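Local coordinates for protein Cys-Gly metallodipeptidase DUG1 (Saccharomyces cerevisiae, PDB 4G1P) that hydrolyses the dipeptide Cys-Gly as a metallopeptidase and serves as the catalytic component of the glutathione-degrading GSH degradosomal complex, at residues A[22-31]-A[41-52]; A[204-213]-A[281-291]. All coordinates share one frame; numbering follows the deposited sequence.

Interaction 1. Residues A[22-31]-A[41-52]; sequences RLTKAIQIPA and KVFDKAKFISEQ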
loop_
_atom_site.group_PDB
_atom_site.type_symbol
_atom_site.label_atom_id
_atom_site.label_comp_id
_atom_site.label_asym_id
_atom_site.label_seq_id
_atom_site.Cartn_x
_atom_site.Cartn_y
_atom_site.Cartn_z
ATOM N N ARG A 22 -24.296 10.013 24.463
ATOM C CA ARG A 22 -24.153 10.886 23.317
ATOM C C ARG A 22 -22.851 10.583 22.577
ATOM O O ARG A 22 -22.835 10.486 21.351
ATOM C CB ARG A 22 -24.200 12.339 23.762
ATOM C CG ARG A 22 -23.690 13.302 22.722
ATOM C CD ARG A 22 -23.707 14.724 23.249
ATOM N NE ARG A 22 -25.057 15.275 23.261
ATOM C CZ ARG A 22 -25.477 16.216 24.096
ATOM N NH1 ARG A 22 -24.657 16.729 25.005
ATOM N NH2 ARG A 22 -26.724 16.645 24.013
ATOM N N LEU A 23 -21.771 10.394 23.327
ATOM C CA LEU A 23 -20.466 10.175 22.729
ATOM C C LEU A 23 -20.397 8.802 22.044
ATOM O O LEU A 23 -19.690 8.622 21.065
ATOM C CB LEU A 23 -19.373 10.331 23.778
ATOM C CG LEU A 23 -17.936 10.135 23.314
ATOM C CD1 LEU A 23 -17.587 11.118 22.224
ATOM C CD2 LEU A 23 -16.989 10.279 24.486
ATOM N N THR A 24 -21.164 7.841 22.537
ATOM C CA THR A 24 -21.146 6.513 21.942
ATOM C C THR A 24 -21.776 6.529 20.561
ATOM O O THR A 24 -21.242 5.924 19.630
ATOM C CB THR A 24 -21.890 5.479 22.799
ATOM O OG1 THR A 24 -21.306 5.426 24.107
ATOM C CG2 THR A 24 -21.815 4.120 22.153
ATOM N N LYS A 25 -22.912 7.216 20.439
ATOM C CA LYS A 25 -23.639 7.269 19.177
ATOM C C LYS A 25 -22.795 7.921 18.103
ATOM O O LYS A 25 -22.707 7.422 16.976
ATOM C CB LYS A 25 -24.943 8.042 19.329
ATOM C CG LYS A 25 -26.039 7.270 20.032
ATOM C CD LYS A 25 -27.141 8.194 20.537
ATOM C CE LYS A 25 -28.171 7.420 21.329
ATOM N NZ LYS A 25 -27.507 6.266 22.004
ATOM N N ALA A 26 -22.171 9.034 18.478
ATOM C CA ALA A 26 -21.303 9.798 17.598
ATOM C C ALA A 26 -20.133 8.966 17.066
ATOM O O ALA A 26 -19.860 8.937 15.869
ATOM C CB ALA A 26 -20.784 11.027 18.332
ATOM N N ILE A 27 -19.447 8.296 17.977
ATOM C CA ILE A 27 -18.284 7.503 17.642
ATOM C C ILE A 27 -18.685 6.339 16.727
ATOM O O ILE A 27 -17.879 5.856 15.938
ATOM C CB ILE A 27 -17.597 7.019 18.948
ATOM C CG1 ILE A 27 -16.984 8.210 19.687
ATOM C CG2 ILE A 27 -16.546 5.962 18.688
ATOM C CD1 ILE A 27 -16.042 9.030 18.839
ATOM N N GLN A 28 -19.941 5.911 16.803
ATOM C CA GLN A 28 -20.391 4.758 16.020
ATOM C C GLN A 28 -20.612 5.078 14.550
ATOM O O GLN A 28 -20.588 4.195 13.712
ATOM C CB GLN A 28 -21.666 4.165 16.596
ATOM C CG GLN A 28 -21.500 2.747 17.065
ATOM C CD GLN A 28 -22.340 2.457 18.310
ATOM O OE1 GLN A 28 -21.833 1.935 19.326
ATOM N NE2 GLN A 28 -23.636 2.802 18.238
ATOM N N ILE A 29 -20.855 6.342 14.239
ATOM C CA ILE A 29 -20.983 6.737 12.850
ATOM C C ILE A 29 -19.591 7.039 12.309
ATOM O O ILE A 29 -18.970 8.025 12.700
ATOM C CB ILE A 29 -21.852 7.971 12.719
ATOM C CG1 ILE A 29 -23.123 7.801 13.547
ATOM C CG2 ILE A 29 -22.155 8.240 11.269
ATOM C CD1 ILE A 29 -23.929 9.069 13.671
ATOM N N PRO A 30 -19.086 6.183 11.413
ATOM C CA PRO A 30 -17.704 6.323 10.949
ATOM C C PRO A 30 -17.514 7.419 9.899
ATOM O O PRO A 30 -17.301 7.110 8.734
ATOM C CB PRO A 30 -17.410 4.951 10.339
ATOM C CG PRO A 30 -18.731 4.465 9.881
ATOM C CD PRO A 30 -19.744 4.994 10.846
ATOM N N ALA A 31 -17.572 8.677 10.324
ATOM C CA ALA A 31 -17.366 9.831 9.449
ATOM C C ALA A 31 -15.923 9.936 8.944
ATOM O O ALA A 31 -15.209 10.887 9.273
ATOM C CB ALA A 31 -17.729 11.105 10.199
ATOM N N LYS A 41 -21.820 8.328 5.639
ATOM C CA LYS A 41 -21.635 8.278 7.085
ATOM C C LYS A 41 -21.279 9.652 7.629
ATOM O O LYS A 41 -21.801 10.076 8.666
ATOM C CB LYS A 41 -20.550 7.270 7.452
ATOM C CG LYS A 41 -20.916 5.849 7.083
ATOM C CD LYS A 41 -22.293 5.499 7.625
ATOM C CE LYS A 41 -22.664 4.047 7.329
ATOM N NZ LYS A 41 -24.088 3.751 7.692
ATOM N N VAL A 42 -20.402 10.351 6.915
ATOM C CA VAL A 42 -20.010 11.684 7.341
ATOM C C VAL A 42 -21.226 12.589 7.440
ATOM O O VAL A 42 -21.346 13.357 8.393
ATOM C CB VAL A 42 -18.931 12.321 6.436
ATOM C CG1 VAL A 42 -18.448 13.612 7.052
ATOM C CG2 VAL A 42 -17.774 11.382 6.281
ATOM N N PHE A 43 -22.146 12.478 6.487
ATOM C CA PHE A 43 -23.359 13.290 6.545
ATOM C C PHE A 43 -24.221 12.915 7.744
ATOM O O PHE A 43 -24.793 13.799 8.398
ATOM C CB PHE A 43 -24.175 13.171 5.262
ATOM C CG PHE A 43 -23.424 13.571 4.026
ATOM C CD1 PHE A 43 -22.497 14.607 4.065
ATOM C CD2 PHE A 43 -23.636 12.904 2.821
ATOM C CE1 PHE A 43 -21.809 14.979 2.921
ATOM C CE2 PHE A 43 -22.948 13.263 1.669
ATOM C CZ PHE A 43 -22.035 14.299 1.714
ATOM N N ASP A 44 -24.304 11.620 8.049
ATOM C CA ASP A 44 -25.109 11.173 9.188
ATOM C C ASP A 44 -24.538 11.712 10.486
ATOM O O ASP A 44 -25.279 12.050 11.407
ATOM C CB ASP A 44 -25.165 9.651 9.285
ATOM C CG ASP A 44 -25.852 9.010 8.100
ATOM O OD1 ASP A 44 -26.543 9.723 7.350
ATOM O OD2 ASP A 44 -25.701 7.785 7.929
ATOM N N LYS A 45 -23.210 11.771 10.544
ATOM C CA LYS A 45 -22.506 12.297 11.696
ATOM C C LYS A 45 -22.879 13.763 11.879
ATOM O O LYS A 45 -23.235 14.180 12.976
ATOM C CB LYS A 45 -21.001 12.122 11.495
ATOM C CG LYS A 45 -20.114 12.615 12.620
ATOM C CD LYS A 45 -20.056 11.638 13.760
ATOM C CE LYS A 45 -19.136 12.124 14.880
ATOM N NZ LYS A 45 -17.710 11.803 14.656
ATOM N N ALA A 46 -22.826 14.531 10.794
ATOM C CA ALA A 46 -23.198 15.950 10.842
ATOM C C ALA A 46 -24.648 16.099 11.268
ATOM O O ALA A 46 -25.003 17.007 12.020
ATOM C CB ALA A 46 -22.991 16.614 9.489
ATOM N N LYS A 47 -25.478 15.193 10.778
ATOM C CA LYS A 47 -26.890 15.240 11.057
ATOM C C LYS A 47 -27.090 14.971 12.536
ATOM O O LYS A 47 -27.835 15.687 13.208
ATOM C CB LYS A 47 -27.650 14.215 10.197
ATOM C CG LYS A 47 -29.156 14.436 10.157
ATOM C CD LYS A 47 -29.884 13.180 9.726
ATOM C CE LYS A 47 -29.698 12.042 10.741
ATOM N NZ LYS A 47 -30.085 10.691 10.198
ATOM N N PHE A 48 -26.400 13.950 13.039
ATOM C CA PHE A 48 -26.496 13.584 14.443
ATOM C C PHE A 48 -26.112 14.748 15.345
ATOM O O PHE A 48 -26.785 15.023 16.328
ATOM C CB PHE A 48 -25.600 12.394 14.755
ATOM C CG PHE A 48 -25.473 12.104 16.221
ATOM C CD1 PHE A 48 -26.540 11.576 16.933
ATOM C CD2 PHE A 48 -24.292 12.369 16.895
ATOM C CE1 PHE A 48 -26.433 11.312 18.300
ATOM C CE2 PHE A 48 -24.171 12.107 18.255
ATOM C CZ PHE A 48 -25.250 11.579 18.962
ATOM N N ILE A 49 -25.024 15.425 15.010
ATOM C CA ILE A 49 -24.567 16.549 15.803
ATOM C C ILE A 49 -25.576 17.689 15.798
ATOM O O ILE A 49 -25.931 18.206 16.856
ATOM C CB ILE A 49 -23.170 17.021 15.353
ATOM C CG1 ILE A 49 -22.148 15.963 15.754
ATOM C CG2 ILE A 49 -22.800 18.360 15.988
ATOM C CD1 ILE A 49 -20.788 16.245 15.269
ATOM N N SER A 50 -26.059 18.069 14.622
ATOM C CA SER A 50 -27.067 19.131 14.551
ATOM C C SER A 50 -28.277 18.793 15.403
ATOM O O SER A 50 -28.870 19.671 15.992
ATOM C CB SER A 50 -27.498 19.409 13.109
ATOM O OG SER A 50 -27.893 18.217 12.458
ATOM N N GLU A 51 -28.621 17.512 15.474
ATOM C CA GLU A 51 -29.696 17.032 16.337
ATOM C C GLU A 51 -29.397 17.242 17.824
ATOM O O GLU A 51 -30.276 17.663 18.590
ATOM C CB GLU A 51 -29.988 15.560 16.068
ATOM C CG GLU A 51 -30.916 15.331 14.906
ATOM C CD GLU A 51 -30.909 13.890 14.424
ATOM O OE1 GLU A 51 -30.038 13.109 14.881
ATOM O OE2 GLU A 51 -31.771 13.541 13.581
ATOM N N GLN A 52 -28.168 16.949 18.234
ATOM C CA GLN A 52 -27.777 17.226 19.607
ATOM C C GLN A 52 -27.819 18.730 19.902
ATOM O O GLN A 52 -28.242 19.144 20.982
ATOM C CB GLN A 52 -26.386 16.682 19.909
ATOM C CG GLN A 52 -26.265 15.200 19.754
ATOM C CD GLN A 52 -27.307 14.475 20.547
ATOM O OE1 GLN A 52 -27.284 14.481 21.779
ATOM N NE2 GLN A 52 -28.243 13.848 19.848
HETATM O O HOH W 1 -17.013 9.258 13.820
#

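Interaction 2. Residues A[204-213]-A[281-291]; sequences LGTKKPVLTY and LYKDIEFSVEE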
loop_
_atom_site.group_PDB
_atom_site.type_symbol
_atom_site.label_atom_id
_atom_site.label_comp_id
_atom_site.label_asym_id
_atom_site.label_seq_id
_atom_site.Cartn_x
_atom_site.Cartn_y
_atom_site.Cartn_z
ATOM N N LEU A 204 1.114 18.038 26.460
ATOM C CA LEU A 204 2.430 17.611 26.016
ATOM C C LEU A 204 2.723 16.165 26.431
ATOM O O LEU A 204 3.240 15.361 25.652
ATOM C CB LEU A 204 3.472 18.543 26.627
ATOM C CG LEU A 204 4.923 18.159 26.406
ATOM C CD1 LEU A 204 5.203 18.237 24.930
ATOM C CD2 LEU A 204 5.804 19.112 27.200
ATOM N N GLY A 205 2.395 15.851 27.674
ATOM C CA GLY A 205 2.722 14.566 28.250
ATOM C C GLY A 205 1.446 14.007 28.812
ATOM O O GLY A 205 0.369 14.280 28.276
ATOM N N THR A 206 1.546 13.251 29.898
ATOM C CA THR A 206 0.369 12.594 30.435
ATOM C C THR A 206 -0.024 13.026 31.847
ATOM O O THR A 206 -1.021 12.552 32.376
ATOM C CB THR A 206 0.555 11.082 30.446
ATOM O OG1 THR A 206 1.571 10.742 31.394
ATOM C CG2 THR A 206 0.947 10.578 29.057
ATOM N N LYS A 207 0.740 13.929 32.449
ATOM C CA LYS A 207 0.592 14.212 33.879
ATOM C C LYS A 207 0.146 15.637 34.195
ATOM O O LYS A 207 -0.402 15.887 35.257
ATOM C CB LYS A 207 1.911 13.954 34.598
ATOM C CG LYS A 207 2.685 12.741 34.089
ATOM C CD LYS A 207 4.192 12.997 34.144
ATOM C CE LYS A 207 4.970 11.737 33.820
ATOM N NZ LYS A 207 4.504 10.603 34.665
ATOM N N LYS A 208 0.388 16.566 33.279
ATOM C CA LYS A 208 0.181 17.972 33.562
ATOM C C LYS A 208 -0.495 18.703 32.404
ATOM O O LYS A 208 -0.003 18.675 31.279
ATOM C CB LYS A 208 1.523 18.631 33.867
ATOM C CG LYS A 208 1.403 20.028 34.456
ATOM C CD LYS A 208 2.768 20.676 34.608
ATOM C CE LYS A 208 2.669 22.054 35.257
ATOM N NZ LYS A 208 4.033 22.632 35.435
ATOM N N PRO A 209 -1.623 19.374 32.689
ATOM C CA PRO A 209 -2.382 20.125 31.685
ATOM C C PRO A 209 -1.571 21.264 31.095
ATOM O O PRO A 209 -0.623 21.734 31.718
ATOM C CB PRO A 209 -3.577 20.670 32.475
ATOM C CG PRO A 209 -3.154 20.618 33.901
ATOM C CD PRO A 209 -2.239 19.449 34.022
ATOM N N VAL A 210 -1.932 21.687 29.891
ATOM C CA VAL A 210 -1.199 22.738 29.196
ATOM C C VAL A 210 -2.175 23.692 28.530
ATOM O O VAL A 210 -3.344 23.374 28.333
ATOM C CB VAL A 210 -0.227 22.175 28.090
ATOM C CG1 VAL A 210 0.608 21.036 28.620
ATOM C CG2 VAL A 210 -0.996 21.715 26.878
ATOM N N LEU A 211 -1.693 24.872 28.190
ATOM C CA LEU A 211 -2.427 25.716 27.268
ATOM C C LEU A 211 -1.500 25.964 26.084
ATOM O O LEU A 211 -0.277 26.114 26.243
ATOM C CB LEU A 211 -2.882 27.012 27.937
ATOM C CG LEU A 211 -3.822 26.801 29.129
ATOM C CD1 LEU A 211 -4.181 28.122 29.742
ATOM C CD2 LEU A 211 -5.083 26.055 28.709
ATOM N N THR A 212 -2.076 25.964 24.891
ATOM C CA THR A 212 -1.266 25.921 23.706
ATOM C C THR A 212 -1.329 27.231 22.969
ATOM O O THR A 212 -2.406 27.713 22.643
ATOM C CB THR A 212 -1.664 24.739 22.820
ATOM O OG1 THR A 212 -1.371 23.526 23.525
ATOM C CG2 THR A 212 -0.882 24.750 21.508
ATOM N N TYR A 213 -0.163 27.817 22.721
ATOM C CA TYR A 213 -0.100 29.117 22.066
ATOM C C TYR A 213 0.530 29.089 20.665
ATOM O O TYR A 213 0.684 30.143 20.033
ATOM C CB TYR A 213 0.606 30.143 22.969
ATOM C CG TYR A 213 2.076 29.864 23.234
ATOM C CD1 TYR A 213 2.473 29.080 24.309
ATOM C CD2 TYR A 213 3.059 30.397 22.418
ATOM C CE1 TYR A 213 3.798 28.831 24.552
ATOM C CE2 TYR A 213 4.383 30.148 22.650
ATOM C CZ TYR A 213 4.753 29.370 23.716
ATOM O OH TYR A 213 6.089 29.132 23.948
ATOM N N LEU A 281 9.957 31.167 27.690
ATOM C CA LEU A 281 8.785 30.304 27.807
ATOM C C LEU A 281 9.096 28.806 27.796
ATOM O O LEU A 281 8.285 28.011 28.273
ATOM C CB LEU A 281 7.777 30.633 26.712
ATOM C CG LEU A 281 7.292 32.079 26.702
ATOM C CD1 LEU A 281 6.887 32.483 25.305
ATOM C CD2 LEU A 281 6.128 32.254 27.653
ATOM N N TYR A 282 10.235 28.446 27.253
ATOM C CA TYR A 282 10.539 27.067 27.046
ATOM C C TYR A 282 11.077 26.466 28.289
ATOM O O TYR A 282 11.225 25.282 28.396
ATOM C CB TYR A 282 11.510 26.852 25.898
ATOM C CG TYR A 282 10.955 27.162 24.552
ATOM C CD1 TYR A 282 9.611 27.200 24.331
ATOM C CD2 TYR A 282 11.774 27.441 23.521
ATOM C CE1 TYR A 282 9.111 27.498 23.114
ATOM C CE2 TYR A 282 11.268 27.715 22.301
ATOM C CZ TYR A 282 9.945 27.747 22.115
ATOM O OH TYR A 282 9.498 28.041 20.899
ATOM N N LYS A 283 11.362 27.277 29.261
ATOM C CA LYS A 283 11.975 26.711 30.409
ATOM C C LYS A 283 10.891 26.675 31.424
ATOM O O LYS A 283 9.961 27.431 31.374
ATOM C CB LYS A 283 13.295 27.380 30.705
ATOM C CG LYS A 283 14.218 26.429 31.400
ATOM C CD LYS A 283 13.494 25.128 31.705
ATOM C CE LYS A 283 14.149 24.399 32.878
ATOM N NZ LYS A 283 15.196 25.207 33.579
ATOM N N ASP A 284 11.029 25.748 32.334
ATOM C CA ASP A 284 10.017 25.486 33.298
ATOM C C ASP A 284 8.964 24.590 32.797
ATOM O O ASP A 284 7.964 24.416 33.426
ATOM C CB ASP A 284 9.261 26.766 33.540
ATOM C CG ASP A 284 9.775 27.491 34.703
ATOM O OD1 ASP A 284 10.267 26.827 35.609
ATOM O OD2 ASP A 284 9.756 28.720 34.712
ATOM N N ILE A 285 9.227 23.933 31.709
ATOM C CA ILE A 285 8.239 23.080 31.145
ATOM C C ILE A 285 8.603 21.825 31.860
ATOM O O ILE A 285 9.701 21.671 32.284
ATOM C CB ILE A 285 8.120 23.163 29.629
ATOM C CG1 ILE A 285 7.240 24.326 29.278
ATOM C CG2 ILE A 285 7.524 21.901 29.063
ATOM C CD1 ILE A 285 7.477 24.824 27.904
ATOM N N GLU A 286 7.660 20.928 32.020
ATOM C CA GLU A 286 7.986 19.619 32.492
ATOM C C GLU A 286 7.906 18.617 31.405
ATOM O O GLU A 286 6.875 18.362 30.876
ATOM C CB GLU A 286 7.072 19.203 33.609
ATOM C CG GLU A 286 6.457 20.358 34.335
ATOM C CD GLU A 286 6.276 20.094 35.803
ATOM O OE1 GLU A 286 6.193 18.927 36.174
ATOM O OE2 GLU A 286 6.229 21.049 36.563
ATOM N N PHE A 287 9.031 18.042 31.082
ATOM C CA PHE A 287 9.067 16.976 30.088
ATOM C C PHE A 287 10.418 16.290 30.060
ATOM O O PHE A 287 11.451 16.914 30.295
ATOM C CB PHE A 287 8.762 17.512 28.699
ATOM C CG PHE A 287 8.437 16.446 27.707
ATOM C CD1 PHE A 287 7.277 15.700 27.835
ATOM C CD2 PHE A 287 9.277 16.195 26.638
ATOM C CE1 PHE A 287 6.966 14.717 26.915
ATOM C CE2 PHE A 287 8.977 15.215 25.713
ATOM C CZ PHE A 287 7.820 14.477 25.848
ATOM N N SER A 288 10.408 15.001 29.755
ATOM C CA SER A 288 11.636 14.238 29.652
ATOM C C SER A 288 11.502 13.193 28.554
ATOM O O SER A 288 10.387 12.797 28.176
ATOM C CB SER A 288 11.902 13.536 30.960
ATOM O OG SER A 288 10.875 12.592 31.181
ATOM N N VAL A 289 12.649 12.740 28.056
ATOM C CA VAL A 289 12.692 11.772 26.976
ATOM C C VAL A 289 12.034 10.464 27.411
ATOM O O VAL A 289 11.472 9.740 26.590
ATOM C CB VAL A 289 14.142 11.545 26.478
ATOM C CG1 VAL A 289 14.950 10.779 27.506
ATOM C CG2 VAL A 289 14.148 10.821 25.137
ATOM N N GLU A 290 12.072 10.184 28.712
ATOM C CA GLU A 290 11.427 8.991 29.253
ATOM C C GLU A 290 9.945 9.026 28.966
ATOM O O GLU A 290 9.328 7.998 28.713
ATOM C CB GLU A 290 11.635 8.894 30.761
ATOM C CG GLU A 290 13.016 8.436 31.178
ATOM C CD GLU A 290 14.103 9.443 30.834
ATOM O OE1 GLU A 290 13.822 10.672 30.829
ATOM O OE2 GLU A 290 15.239 8.993 30.562
ATOM N N GLU A 291 9.368 10.220 29.026
ATOM C CA GLU A 291 7.961 10.381 28.704
ATOM C C GLU A 291 7.767 10.157 27.211
ATOM O O GLU A 291 6.851 9.457 26.801
ATOM C CB GLU A 291 7.461 11.760 29.129
ATOM C CG GLU A 291 7.485 11.973 30.639
ATOM C CD GLU A 291 7.295 13.429 31.034
ATOM O OE1 GLU A 291 6.129 13.882 31.122
ATOM O OE2 GLU A 291 8.318 14.118 31.256
HETATM O O HOH W 2 6.695 27.173 26.078
#

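Interaction 1. Residues A[22-31]-A[41-52]
R22 reaches Q52 side-on, NE and NH2 both donating to the same oxygen. The firmer bond runs from R22 NE to Q52 OE1, 2.8 Å and nearly straight at 161°, meeting a lone pair in the carbonyl plane; amide and guanidinium planes are steeply turned against each other. An alanine in place of R22 is likely to leave Q52 OE1 without either donor, and D150, which pairs with R22 NH1, without its charge mate. With CG turned away from the backbone N (chi1 170°), the F48 ring lies against the K25-A26 turn of the facing helix, Q52 CG over one face, CE2 3.6 Å from A26 CB and CZ meeting K25 CB. The two helices, 16-28 and 39-55, run antiparallel, the segments at 160° with axes 9.8 Å apart at closest approach. Further along, I29 CD1 packs on F48 CB (3.9 Å), and A31 CB rests on K45 CB (3.7 Å). P30, centre of an inverse gamma turn, lays CG on K41 CG. K45 continues past A31: its NZ bonds to Y103 O and T139 OG1, and to a water that donates to I29 O. Outside the pair, A46 and I49 lean on strand 83-88, and L23 and A26 on helix 135-154.

Interaction 2. Residues A[204-213]-A[281-291]
L204 and F287 make the close-packed centre. The leucine's CD1 sits over one face of the F287 ring, and its CG comes within 3.7 Å of F287 CD1. Its other methyl, CD2, turns to the 285-287 backbone, touching F287 CB at 3.7 Å and crossing I285 CG2 at 3.8 Å. L204 carries CG anti to its own N (chi1 173°), which sends both methyls across to these partners; L310 of helix 306-314 packs against the same leucine. G205 adds its CA at the edge of the F287 ring.

A second close patch lies at the other end. Y213 sets its phenol obliquely against L281 and Y282, with Y213 OH 3.5 Å from Y282 CE1. The same hydroxyl donates to a water, which in turn donates to L281 O and lies in the plane of both tyrosine rings, at their edges. Y282 OH turns elsewhere, to E278.

Between and beyond these patches the contact thins into charge. K208 stretches out fully and makes a salt bridge through NZ with E286 OE2 at 2.9 Å, approaching from above the carboxylate plane; NZ also pairs with D415, and D415 receives E286 N as well. E286 is exposed, as is K207, whose CE passes E291 OE1 at 3.6 Å while NZ stays 5.1 Å from that oxygen, a loose attraction rather than a bond. E291 is steadied instead by S288, the N-cap of helix 289-296: OE2 takes S288 OG and, weakly, S288 N.

The contact lays residues 285-291 beside the loop 204-208 that leads into strand 210-226, while Y213 of the strand meets L281 and Y282; this strand pairs in parallel with strand 415-419 in the second sheet of this M20 peptidase.

The two interactions sit in separate parts of the chain, their centres 33 Å apart and their nearest atoms about 18 Å apart, and they follow one another in sequence. Only interaction 1 comes close to the catalytic machinery. Its A31 side chain is about 5 Å from that of D104, an active-site residue by similarity, and A31 shares a backbone hydrogen bond with V105. The side chain of K45 is about 8 Å from that of H102, a probable zinc ligand, and about 12 Å from a bound zinc ion. The 22-31/41-52 helix pair therefore backs the 102-105 region, whereas the 204-213/281-291 contact lies away from the annotated sites.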